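Local coordinates for mitogen-activated protein kinase kinase kinase 7 interacting protein 1 (Anopheles gambiae, PDB 2IRM) that probably acts as a signalling adapter that binds the kinase TAK1 and triggers its autophosphorylation, on a scaffold of the PP2C phosphatase fold, at residues A[196-200]-A[223-227]; A[62-66]-A[152-156]; A[300-304]-A[317-322]; A[165-170]-A[258-264]; A[9-15]-A[42-46]. One frame throughout, in Å; residues are numbered along the deposited sequence.

How the contacts relate
Along the chain contact 5 comes first, then contact 2; contact 4 opens next and encloses contact 1 in its loop, and contact 3 closes the series. Contacts 2, 4 and 5 all reach one antiparallel sheet, built from 39-45, 50-59, 154-163, 166-172, 229-230 and 257-263. Contact 3 belongs to the helices that touch strands 268-274 and 344-354 of the second sheet, about 28 Å between centres from contact 2, on the opposite side of the chain's centre. Contacts 1 and 2 meet where Ser225 CB packs on Ser156 OG at 3.8 Å. Together they sample both sheets and flanking helices of the PP2C sandwich, plus a loop pair near the centre of the chain.

Contact 1 of 5, residues A[196-200]-A[223-227]; sequences DHNLL and LYSTR
Neither segment is helix or strand: 196-200 and 223-227 are loop backbones whose touching parts point 139° apart, with CA of Asn198 and CA of Ser225 4.6 Å from each other. They bracket helix 202-209, an excursion that probably corresponds to the flap of PP2C-family phosphatases, and close its base. One backbone hydrogen bond ties them, Thr226 N to His197 O (2.7 Å, 165°), and Ser225 CA also approaches His197 O at 3.4 Å. Beside it Asn198 CB meets Leu223 CD2 at 3.8 Å. Polar ends are held by neighbours: Thr226 OG1 bonds to Glu204, the Arg227 guanidinium pairs with Glu204 and with the carbonyl of Glu255, and His197 ND1 bonds to Gly173 N. His197 and Arg227 both take chi1 m, and the arginine chain, t at chi2 and chi3, runs along the imidazole. Arg227 CD therefore sits over the ring face in a CH-pi contact, 3.5 Å from the His197 centroid and 13° off the normal.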
# COMPACT_ATOMS: atom_id res chain seq x y z
N ASP A 196 5.70 -6.96 3.90
CA ASP A 196 5.64 -5.61 4.46
C ASP A 196 6.99 -4.95 4.41
O ASP A 196 7.96 -5.47 4.99
CB ASP A 196 5.14 -5.67 5.89
CG ASP A 196 3.75 -6.24 5.98
OD1 ASP A 196 2.85 -5.73 5.26
OD2 ASP A 196 3.55 -7.20 6.76
N HIS A 197 7.07 -3.83 3.70
CA HIS A 197 8.31 -3.08 3.65
C HIS A 197 8.22 -1.88 4.56
O HIS A 197 8.19 -0.75 4.10
CB HIS A 197 8.65 -2.66 2.22
CG HIS A 197 8.94 -3.82 1.31
ND1 HIS A 197 8.37 -3.94 0.06
CD2 HIS A 197 9.73 -4.91 1.47
CE1 HIS A 197 8.80 -5.05 -0.51
NE2 HIS A 197 9.63 -5.66 0.32
N ASN A 198 8.20 -2.17 5.87
CA ASN A 198 8.16 -1.17 6.94
C ASN A 198 8.67 -1.76 8.25
O ASN A 198 9.15 -2.90 8.29
CB ASN A 198 6.75 -0.67 7.14
CG ASN A 198 5.76 -1.79 7.26
OD1 ASN A 198 4.74 -1.81 6.57
ND2 ASN A 198 6.05 -2.76 8.13
N LEU A 199 8.55 -1.01 9.34
CA LEU A 199 9.13 -1.46 10.60
C LEU A 199 8.38 -2.62 11.27
O LEU A 199 8.87 -3.18 12.25
CB LEU A 199 9.31 -0.29 11.55
CG LEU A 199 10.70 0.33 11.59
CD1 LEU A 199 11.50 0.02 10.34
CD2 LEU A 199 10.61 1.82 11.83
N LEU A 200 7.21 -2.98 10.74
CA LEU A 200 6.53 -4.19 11.20
C LEU A 200 7.32 -5.43 10.81
O LEU A 200 7.06 -6.51 11.35
CB LEU A 200 5.15 -4.33 10.57
CG LEU A 200 4.02 -3.33 10.80
CD1 LEU A 200 2.86 -3.64 9.87
CD2 LEU A 200 3.58 -3.36 12.23
N LEU A 223 3.68 5.36 9.77
CA LEU A 223 3.99 3.99 9.38
C LEU A 223 4.95 3.96 8.20
O LEU A 223 4.65 3.39 7.16
CB LEU A 223 2.71 3.23 9.04
CG LEU A 223 2.76 1.71 9.19
CD1 LEU A 223 2.04 1.03 8.04
CD2 LEU A 223 4.20 1.23 9.29
N TYR A 224 6.12 4.57 8.38
CA TYR A 224 7.01 4.86 7.27
C TYR A 224 7.36 3.60 6.48
O TYR A 224 7.90 2.63 7.02
CB TYR A 224 8.28 5.51 7.79
CG TYR A 224 9.04 6.26 6.75
CD1 TYR A 224 8.60 7.50 6.32
CD2 TYR A 224 10.21 5.74 6.22
CE1 TYR A 224 9.29 8.21 5.37
CE2 TYR A 224 10.92 6.45 5.26
CZ TYR A 224 10.45 7.68 4.84
OH TYR A 224 11.13 8.39 3.89
N SER A 225 7.01 3.59 5.20
CA SER A 225 7.37 2.49 4.35
C SER A 225 8.84 2.68 4.04
O SER A 225 9.29 3.78 3.75
CB SER A 225 6.53 2.49 3.07
OG SER A 225 6.81 3.63 2.29
N THR A 226 9.58 1.58 4.11
CA THR A 226 11.02 1.59 3.98
C THR A 226 11.41 1.19 2.56
O THR A 226 12.60 1.07 2.24
CB THR A 226 11.61 0.59 4.96
OG1 THR A 226 10.99 -0.68 4.73
CG2 THR A 226 11.31 1.00 6.39
N ARG A 227 10.39 0.95 1.74
CA ARG A 227 10.54 0.76 0.30
C ARG A 227 9.28 1.34 -0.31
O ARG A 227 8.23 1.35 0.34
CB ARG A 227 10.64 -0.72 -0.07
CG ARG A 227 11.91 -1.39 0.35
CD ARG A 227 11.97 -2.83 -0.11
NE ARG A 227 12.79 -3.62 0.80
CZ ARG A 227 13.19 -4.87 0.58
NH1 ARG A 227 12.88 -5.51 -0.54
NH2 ARG A 227 13.93 -5.48 1.49

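Contact 2 of 5, residues A[62-66]-A[152-156]; sequences VTVAE and SVGSS
Segment 62-66 leads into helix 63-75, which here lies against the beginning of strand 154-163. Val62 turns its CA-to-CB bond away from the strand, but its carbonyl serves the helix: Glu66 N donates to Val62 O at 3.0 Å. Val64, helical at phi/psi -65/-42 and with chi1 t, points straight at the other segment. Its CA lies 5.4 Å from Gly154 CA; Gly154 is extended (-156/-166), and Val64 CB comes within 3.9 Å of Gly154 CA. Val64 CG2 packs on Val153 CG1 (3.7 Å; Val153 also t), while Val64 CG1 reaches Ser155 CB at 4.0 Å. One residue on, Ala65 has its CA 5.3 Å from Ser155 CA and sets its CB 3.3 Å from Ser155 OG. That hydroxyl, on a chi1 t rotamer, donates within its own segment to Ser156 O at 2.7 Å. The strand is paired on its flanks with 50-59, through Gly154 to His59, and with 229-230. No hydrogen bond joins the two segments, so this helix-on-sheet layer of the PP2C sandwich rests here on close van der Waals packing of small side chains.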
# COMPACT_ATOMS: atom_id res chain seq x y z
N VAL A 62 -0.73 12.30 -4.27
CA VAL A 62 -1.45 11.35 -5.11
C VAL A 62 -0.76 11.19 -6.47
O VAL A 62 -0.93 10.16 -7.14
CB VAL A 62 -2.92 11.80 -5.26
CG1 VAL A 62 -3.01 13.17 -5.94
CG2 VAL A 62 -3.75 10.75 -5.98
N THR A 63 0.01 12.19 -6.86
CA THR A 63 0.69 12.20 -8.16
C THR A 63 1.35 10.86 -8.50
O THR A 63 1.05 10.25 -9.52
CB THR A 63 1.69 13.39 -8.26
OG1 THR A 63 0.96 14.60 -8.40
CG2 THR A 63 2.62 13.24 -9.46
N VAL A 64 2.22 10.37 -7.63
CA VAL A 64 2.99 9.15 -7.93
C VAL A 64 2.12 7.88 -8.05
O VAL A 64 2.34 7.08 -8.95
CB VAL A 64 4.15 8.95 -6.92
CG1 VAL A 64 4.88 7.64 -7.19
CG2 VAL A 64 5.12 10.12 -6.97
N ALA A 65 1.14 7.72 -7.16
CA ALA A 65 0.26 6.56 -7.18
C ALA A 65 -0.59 6.55 -8.44
O ALA A 65 -0.71 5.50 -9.10
CB ALA A 65 -0.62 6.54 -5.95
N GLU A 66 -1.17 7.70 -8.79
CA GLU A 66 -1.87 7.87 -10.08
C GLU A 66 -0.99 7.38 -11.23
O GLU A 66 -1.31 6.39 -11.88
CB GLU A 66 -2.26 9.34 -10.30
CG GLU A 66 -3.65 9.75 -9.83
CD GLU A 66 -3.83 11.28 -9.75
OE1 GLU A 66 -4.97 11.78 -9.93
OE2 GLU A 66 -2.82 11.99 -9.52
N SER A 152 9.06 14.59 -1.74
CA SER A 152 8.89 13.58 -0.71
C SER A 152 7.71 12.70 -1.09
O SER A 152 7.39 11.75 -0.37
CB SER A 152 8.59 14.24 0.63
OG SER A 152 7.23 14.66 0.70
N VAL A 153 7.06 13.03 -2.21
CA VAL A 153 5.89 12.28 -2.67
C VAL A 153 6.33 10.96 -3.29
O VAL A 153 7.24 10.94 -4.11
CB VAL A 153 5.02 13.09 -3.68
CG1 VAL A 153 3.89 12.25 -4.22
CG2 VAL A 153 4.45 14.36 -3.02
N GLY A 154 5.68 9.88 -2.87
CA GLY A 154 5.89 8.56 -3.45
C GLY A 154 4.67 7.69 -3.24
O GLY A 154 3.61 8.19 -2.87
N SER A 155 4.81 6.38 -3.46
CA SER A 155 3.68 5.47 -3.31
C SER A 155 4.02 4.02 -2.98
O SER A 155 4.90 3.42 -3.60
CB SER A 155 2.80 5.49 -4.56
OG SER A 155 1.65 4.69 -4.37
N SER A 156 3.31 3.46 -2.01
CA SER A 156 3.29 2.02 -1.81
C SER A 156 2.41 1.43 -2.89
O SER A 156 1.60 2.15 -3.48
CB SER A 156 2.73 1.67 -0.44
OG SER A 156 3.74 1.76 0.55

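Contact 3 of 5, residues A[300-304]-A[317-322]; sequences MISEE and SVVHRI
A salt-bridge network crosses this helix pair, in which Arg321 serves two acids of the facing helix. Arg321 NH2 stands 3.7 Å from Glu304 OE2 and 3.8 Å from Glu303 OE2; both bridges are long, and both carboxylate oxygens lie near the plane of the guanidinium at its edge. Helices 292-304 and 311-334, consecutive in the chain, make up a helical hairpin on the outside of the PP2C sandwich. Over the segments 300-304 and 317-322 their axes approach to 10.0 Å with 134° between their N-to-C directions, and the CA atoms of Ile301 and Val318 are the closest across the pair at 6.1 Å. Glu304 also brings OE1 to 3.4 Å from Ser317 OG. One face of the Arg321 guanidinium is covered by Met300, whose CG is 3.6 Å from Arg321 CZ; Met300 (chi1 t) thus links the charged network to the apolar layer. Beneath it Val318, also t, packs against three residues of 300-304, with CG1 4.2 Å from Met300 CG, and CG2 4.0 Å from Glu304 CB and 3.4 Å from Ile301 CG2. Val318 also touches Leu350 of strand 344-354, and Ile301 touches Phe270 and Val272 of strand 268-274, so the pair is seated on that sheet. One more tight contact completes the packing: Met300 CE on Ile322 CG1 at 3.6 Å.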
# COMPACT_ATOMS: atom_id res chain seq x y z
N MET A 300 -13.22 -11.02 10.69
CA MET A 300 -14.18 -9.94 10.50
C MET A 300 -14.95 -10.06 9.19
O MET A 300 -16.16 -9.86 9.16
CB MET A 300 -13.46 -8.60 10.58
CG MET A 300 -14.35 -7.41 10.89
SD MET A 300 -13.54 -6.24 12.01
CE MET A 300 -11.83 -6.25 11.45
N ILE A 301 -14.25 -10.41 8.10
CA ILE A 301 -14.92 -10.59 6.82
C ILE A 301 -15.68 -11.92 6.75
O ILE A 301 -16.78 -11.97 6.21
CB ILE A 301 -13.99 -10.41 5.58
CG1 ILE A 301 -12.96 -11.53 5.46
CG2 ILE A 301 -13.31 -9.04 5.60
CD1 ILE A 301 -11.82 -11.22 4.50
N SER A 302 -15.10 -12.98 7.30
CA SER A 302 -15.73 -14.30 7.25
C SER A 302 -17.02 -14.33 8.06
O SER A 302 -17.88 -15.18 7.83
CB SER A 302 -14.78 -15.41 7.72
OG SER A 302 -14.72 -15.48 9.14
N GLU A 303 -17.14 -13.41 9.02
CA GLU A 303 -18.38 -13.21 9.75
C GLU A 303 -19.36 -12.41 8.90
O GLU A 303 -20.58 -12.51 9.07
CB GLU A 303 -18.14 -12.50 11.09
CG GLU A 303 -17.61 -13.41 12.18
CD GLU A 303 -17.32 -12.69 13.49
OE1 GLU A 303 -17.61 -13.27 14.55
OE2 GLU A 303 -16.81 -11.55 13.47
N GLU A 304 -18.82 -11.62 7.97
CA GLU A 304 -19.63 -10.75 7.13
C GLU A 304 -20.31 -11.44 5.94
O GLU A 304 -21.39 -11.03 5.52
CB GLU A 304 -18.81 -9.54 6.67
CG GLU A 304 -19.63 -8.30 6.32
CD GLU A 304 -20.44 -7.78 7.50
OE1 GLU A 304 -21.67 -7.64 7.35
OE2 GLU A 304 -19.85 -7.51 8.56
N SER A 317 -18.74 -2.97 4.81
CA SER A 317 -19.16 -3.17 6.19
C SER A 317 -17.94 -3.43 7.07
O SER A 317 -17.84 -2.92 8.19
CB SER A 317 -20.15 -4.34 6.28
OG SER A 317 -20.92 -4.28 7.46
N VAL A 318 -16.99 -4.20 6.54
CA VAL A 318 -15.78 -4.54 7.26
C VAL A 318 -14.92 -3.31 7.47
O VAL A 318 -14.46 -3.04 8.58
CB VAL A 318 -14.99 -5.64 6.53
CG1 VAL A 318 -13.58 -5.76 7.09
CG2 VAL A 318 -15.74 -6.97 6.63
N VAL A 319 -14.71 -2.55 6.39
CA VAL A 319 -14.01 -1.28 6.49
C VAL A 319 -14.68 -0.40 7.53
O VAL A 319 -14.03 0.12 8.43
CB VAL A 319 -13.93 -0.57 5.12
CG1 VAL A 319 -13.65 0.91 5.29
CG2 VAL A 319 -12.86 -1.21 4.28
N HIS A 320 -15.99 -0.26 7.42
CA HIS A 320 -16.71 0.63 8.31
C HIS A 320 -16.58 0.24 9.79
O HIS A 320 -16.58 1.11 10.66
CB HIS A 320 -18.17 0.77 7.89
CG HIS A 320 -18.90 1.86 8.61
ND1 HIS A 320 -20.16 1.69 9.14
CD2 HIS A 320 -18.52 3.13 8.92
CE1 HIS A 320 -20.54 2.82 9.73
NE2 HIS A 320 -19.56 3.70 9.61
N ARG A 321 -16.47 -1.06 10.07
CA ARG A 321 -16.20 -1.53 11.43
C ARG A 321 -14.88 -0.97 11.92
O ARG A 321 -14.83 -0.24 12.91
CB ARG A 321 -16.13 -3.05 11.49
CG ARG A 321 -17.45 -3.78 11.44
CD ARG A 321 -17.35 -4.99 12.35
NE ARG A 321 -17.80 -6.22 11.72
CZ ARG A 321 -17.68 -7.43 12.27
NH1 ARG A 321 -17.11 -7.57 13.46
NH2 ARG A 321 -18.12 -8.50 11.62
N ILE A 322 -13.81 -1.31 11.19
CA ILE A 322 -12.45 -0.99 11.57
C ILE A 322 -12.25 0.49 11.86
O ILE A 322 -11.71 0.84 12.90
CB ILE A 322 -11.46 -1.38 10.48
CG1 ILE A 322 -11.44 -2.89 10.28
CG2 ILE A 322 -10.06 -0.90 10.82
CD1 ILE A 322 -10.80 -3.30 8.97

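Contact 4 of 5, residues A[165-170]-A[258-264]; sequences SHLYLG and IVGGIQI
Backbone hydrogen bonds define the pairing of strands 166-172 and 257-263, antiparallel at 147° over 166-170 and 258-263 with axes 4.3 Å apart at closest. Leu169 and Val259 form a hydrogen-bonded pair, Leu169 N to Val259 O and Val259 N to Leu169 O both at 2.9 Å. Leu167 and Ile262 form another: Leu167 N to Ile262 O is 2.8 Å, and Ile262 N to Leu167 O is 3.0 Å. Gly261 N reaches the same acceptor, Leu167 O, in a weak bond of 3.3 Å. The extra residue is accommodated by Gly261 at phi/psi 83/41, a left-handed conformation readily adopted by a residue without a CB. A CH-pi contact marks the same spot: Gly261 CA lies over the face of the Tyr168 ring (chi1 m), 4.1 Å from its centroid. Apolar packing occupies the other face, where Leu167 CB meets Ile262 CB at 4.2 Å; Ile264 brings CG2 to 4.0 Å from Leu167 CB. Tyr168, on its own face, touches Val90 and Ile94 of helix 87-108, whereas Ile264 meets Phe355. Two residues opposite Leu167 make a G1 beta bulge, set at an outer strand pair of one sheet of the PP2C beta sandwich.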
# COMPACT_ATOMS: atom_id res chain seq x y z
N SER A 165 -5.78 -18.90 -14.54
CA SER A 165 -5.70 -19.85 -13.42
C SER A 165 -4.40 -19.74 -12.60
O SER A 165 -4.06 -20.65 -11.83
CB SER A 165 -5.93 -21.30 -13.90
OG SER A 165 -7.20 -21.43 -14.53
N HIS A 166 -3.69 -18.63 -12.76
CA HIS A 166 -2.44 -18.40 -12.05
C HIS A 166 -2.42 -17.00 -11.44
O HIS A 166 -2.73 -16.01 -12.11
CB HIS A 166 -1.24 -18.55 -12.99
CG HIS A 166 -0.82 -19.97 -13.22
ND1 HIS A 166 -0.32 -20.78 -12.21
CD2 HIS A 166 -0.78 -20.72 -14.35
CE1 HIS A 166 -0.02 -21.96 -12.71
NE2 HIS A 166 -0.28 -21.95 -14.01
N LEU A 167 -2.05 -16.93 -10.17
CA LEU A 167 -1.99 -15.67 -9.46
C LEU A 167 -0.55 -15.23 -9.28
O LEU A 167 0.29 -15.99 -8.81
CB LEU A 167 -2.68 -15.80 -8.10
CG LEU A 167 -2.41 -14.71 -7.06
CD1 LEU A 167 -2.98 -13.37 -7.50
CD2 LEU A 167 -2.98 -15.14 -5.72
N TYR A 168 -0.28 -13.99 -9.68
CA TYR A 168 1.04 -13.40 -9.55
C TYR A 168 0.88 -12.18 -8.68
O TYR A 168 -0.15 -11.52 -8.74
CB TYR A 168 1.57 -12.99 -10.91
CG TYR A 168 1.86 -14.17 -11.80
CD1 TYR A 168 0.83 -14.83 -12.47
CD2 TYR A 168 3.16 -14.64 -11.96
CE1 TYR A 168 1.09 -15.93 -13.28
CE2 TYR A 168 3.43 -15.74 -12.77
CZ TYR A 168 2.38 -16.38 -13.43
OH TYR A 168 2.65 -17.46 -14.22
N LEU A 169 1.89 -11.88 -7.88
CA LEU A 169 1.75 -10.81 -6.91
C LEU A 169 3.03 -10.00 -6.80
O LEU A 169 4.10 -10.53 -6.49
CB LEU A 169 1.35 -11.40 -5.56
CG LEU A 169 0.82 -10.50 -4.42
CD1 LEU A 169 1.97 -9.80 -3.68
CD2 LEU A 169 -0.23 -9.50 -4.89
N GLY A 170 2.93 -8.71 -7.08
CA GLY A 170 4.07 -7.82 -6.96
C GLY A 170 3.70 -6.72 -6.01
O GLY A 170 2.68 -6.05 -6.20
N ILE A 258 8.21 -10.05 -5.72
CA ILE A 258 7.38 -10.69 -6.73
C ILE A 258 7.25 -12.19 -6.52
O ILE A 258 8.22 -12.94 -6.61
CB ILE A 258 7.88 -10.38 -8.15
CG1 ILE A 258 7.56 -8.94 -8.52
CG2 ILE A 258 7.22 -11.30 -9.17
CD1 ILE A 258 8.41 -8.40 -9.60
N VAL A 259 6.02 -12.63 -6.27
CA VAL A 259 5.72 -14.04 -6.07
C VAL A 259 4.93 -14.57 -7.28
O VAL A 259 3.99 -13.92 -7.74
CB VAL A 259 4.95 -14.28 -4.75
CG1 VAL A 259 5.12 -15.74 -4.29
CG2 VAL A 259 5.43 -13.31 -3.66
N GLY A 260 5.32 -15.74 -7.77
CA GLY A 260 4.96 -16.12 -9.12
C GLY A 260 4.34 -17.47 -9.38
O GLY A 260 4.96 -18.51 -9.17
N GLY A 261 3.10 -17.44 -9.86
CA GLY A 261 2.43 -18.64 -10.34
C GLY A 261 1.78 -19.46 -9.26
O GLY A 261 1.86 -20.69 -9.28
N ILE A 262 1.13 -18.79 -8.32
CA ILE A 262 0.28 -19.45 -7.34
C ILE A 262 -0.96 -19.93 -8.08
O ILE A 262 -1.81 -19.13 -8.49
CB ILE A 262 -0.10 -18.52 -6.20
CG1 ILE A 262 1.15 -18.03 -5.46
CG2 ILE A 262 -1.05 -19.22 -5.23
CD1 ILE A 262 1.03 -16.62 -4.87
N GLN A 263 -1.05 -21.24 -8.25
CA GLN A 263 -2.13 -21.82 -9.02
C GLN A 263 -3.41 -21.77 -8.20
O GLN A 263 -3.60 -22.59 -7.30
CB GLN A 263 -1.79 -23.25 -9.43
CG GLN A 263 -2.54 -23.75 -10.67
CD GLN A 263 -1.82 -24.90 -11.38
OE1 GLN A 263 -2.40 -25.55 -12.26
NE2 GLN A 263 -0.57 -25.16 -11.00
N ILE A 264 -4.26 -20.79 -8.50
CA ILE A 264 -5.56 -20.67 -7.85
C ILE A 264 -6.39 -21.95 -8.06
O ILE A 264 -6.81 -22.27 -9.17
CB ILE A 264 -6.34 -19.42 -8.30
CG1 ILE A 264 -6.19 -19.21 -9.81
CG2 ILE A 264 -5.82 -18.19 -7.56
CD1 ILE A 264 -7.23 -18.30 -10.46

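Contact 5 of 5, residues A[9-15]-A[42-46]; sequences LKVCNQT and CLCIS
Leu43 and Ile45 of strand 39-45 supply most of the apolar surface that segment 9-15 covers. Ile45 (chi1 m) extends CD1 to 3.8 Å from Cys12 CB and 3.4 Å from Cys12 N. Leu43 lies between two partners, its CD1 4.0 Å from Val11 CG1 and its CD2 3.9 Å from Thr15 CG2. Tyr53 of the adjoining strand 50-59 flanks this patch, touching Cys12, Thr15 and Leu43. Farther out, Leu9, m at chi1 and t at chi2, lays CD1 3.7 Å from Cys44 CB. Around these side chains the backbones run in opposite senses, Lys10 CA facing Ile45 CA at 5.5 Å and Val11 CA facing Cys44 CA at 5.6 Å. Cys12 CA follows, 5.9 Å from Leu43 CA. A single bridge at Val11 and Cys44 is made by Ile45 N donating to Lys10 O (3.2 Å, 161°) and by a weak bond, Cys12 N to Leu43 O at 3.4 Å. The chain then leaves through a type I turn from Cys12 to Thr15, where Thr15 N bonds weakly to Cys12 O (3.3 Å), and enters strand 15-25. Cys44 is also tied to Cys42 by a disulfide of 2.1 Å between their SG atoms, a link between residues two apart along one strand. The whole is an irregular N-terminal segment laid along an outer strand of a PP2C sheet, held by one isolated beta bridge.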
# COMPACT_ATOMS: atom_id res chain seq x y z
N LEU A 9 -11.58 0.72 -17.94
CA LEU A 9 -11.49 -0.74 -18.13
C LEU A 9 -12.63 -1.48 -17.45
O LEU A 9 -13.05 -1.10 -16.36
CB LEU A 9 -10.16 -1.29 -17.61
CG LEU A 9 -8.87 -0.66 -18.14
CD1 LEU A 9 -7.68 -1.38 -17.57
CD2 LEU A 9 -8.83 -0.70 -19.66
N LYS A 10 -13.12 -2.54 -18.09
CA LYS A 10 -14.24 -3.31 -17.56
C LYS A 10 -14.04 -3.70 -16.10
O LYS A 10 -12.91 -3.95 -15.67
CB LYS A 10 -14.50 -4.56 -18.41
CG LYS A 10 -15.95 -5.01 -18.36
CD LYS A 10 -16.18 -6.29 -19.13
CE LYS A 10 -15.98 -7.52 -18.26
NZ LYS A 10 -16.48 -8.75 -18.96
N VAL A 11 -15.13 -3.75 -15.34
CA VAL A 11 -15.07 -4.00 -13.89
C VAL A 11 -15.41 -5.44 -13.49
O VAL A 11 -16.29 -6.08 -14.08
CB VAL A 11 -15.94 -3.01 -13.08
CG1 VAL A 11 -15.16 -1.72 -12.83
CG2 VAL A 11 -17.30 -2.74 -13.77
N CYS A 12 -14.70 -5.92 -12.47
CA CYS A 12 -14.83 -7.30 -12.00
C CYS A 12 -16.02 -7.48 -11.08
O CYS A 12 -16.03 -6.99 -9.95
CB CYS A 12 -13.54 -7.76 -11.31
SG CYS A 12 -13.51 -9.52 -10.86
N ASN A 13 -17.03 -8.18 -11.58
CA ASN A 13 -18.23 -8.53 -10.80
C ASN A 13 -17.97 -9.60 -9.72
O ASN A 13 -18.88 -10.00 -9.00
CB ASN A 13 -19.38 -8.95 -11.72
CG ASN A 13 -18.90 -9.70 -12.96
OD1 ASN A 13 -17.75 -10.16 -13.02
ND2 ASN A 13 -19.78 -9.84 -13.94
N GLN A 14 -16.72 -10.05 -9.63
CA GLN A 14 -16.31 -10.99 -8.59
C GLN A 14 -15.42 -10.33 -7.52
O GLN A 14 -14.70 -11.02 -6.78
CB GLN A 14 -15.61 -12.20 -9.22
CG GLN A 14 -16.57 -13.32 -9.61
CD GLN A 14 -16.00 -14.23 -10.68
OE1 GLN A 14 -14.79 -14.27 -10.91
NE2 GLN A 14 -16.88 -14.96 -11.36
N THR A 15 -15.51 -9.00 -7.42
CA THR A 15 -14.69 -8.20 -6.51
C THR A 15 -15.51 -7.14 -5.79
O THR A 15 -16.26 -6.39 -6.42
CB THR A 15 -13.56 -7.51 -7.29
OG1 THR A 15 -12.73 -8.50 -7.91
CG2 THR A 15 -12.70 -6.65 -6.38
N CYS A 42 -7.47 -0.47 -8.84
CA CYS A 42 -7.91 -1.05 -10.09
C CYS A 42 -8.44 -2.46 -9.85
O CYS A 42 -7.92 -3.19 -9.00
CB CYS A 42 -6.79 -1.04 -11.14
SG CYS A 42 -6.76 -2.51 -12.21
N LEU A 43 -9.49 -2.81 -10.57
CA LEU A 43 -10.06 -4.15 -10.57
C LEU A 43 -10.47 -4.45 -12.02
O LEU A 43 -11.65 -4.52 -12.37
CB LEU A 43 -11.24 -4.25 -9.61
CG LEU A 43 -11.94 -2.99 -9.08
CD1 LEU A 43 -12.22 -1.92 -10.15
CD2 LEU A 43 -13.23 -3.40 -8.38
N CYS A 44 -9.44 -4.62 -12.84
CA CYS A 44 -9.52 -4.47 -14.28
C CYS A 44 -9.56 -5.84 -14.95
O CYS A 44 -8.79 -6.73 -14.58
CB CYS A 44 -8.28 -3.69 -14.75
SG CYS A 44 -7.92 -2.08 -13.86
N ILE A 45 -10.45 -6.03 -15.92
CA ILE A 45 -10.40 -7.22 -16.78
C ILE A 45 -9.87 -6.81 -18.14
O ILE A 45 -10.54 -6.08 -18.86
CB ILE A 45 -11.77 -7.91 -16.98
CG1 ILE A 45 -12.30 -8.48 -15.67
CG2 ILE A 45 -11.67 -9.04 -17.99
CD1 ILE A 45 -13.38 -7.66 -15.07
N SER A 46 -8.68 -7.27 -18.48
CA SER A 46 -8.09 -6.93 -19.77
C SER A 46 -8.61 -7.88 -20.85
O SER A 46 -8.71 -7.50 -22.02
CB SER A 46 -6.57 -6.99 -19.71
OG SER A 46 -6.07 -8.10 -20.43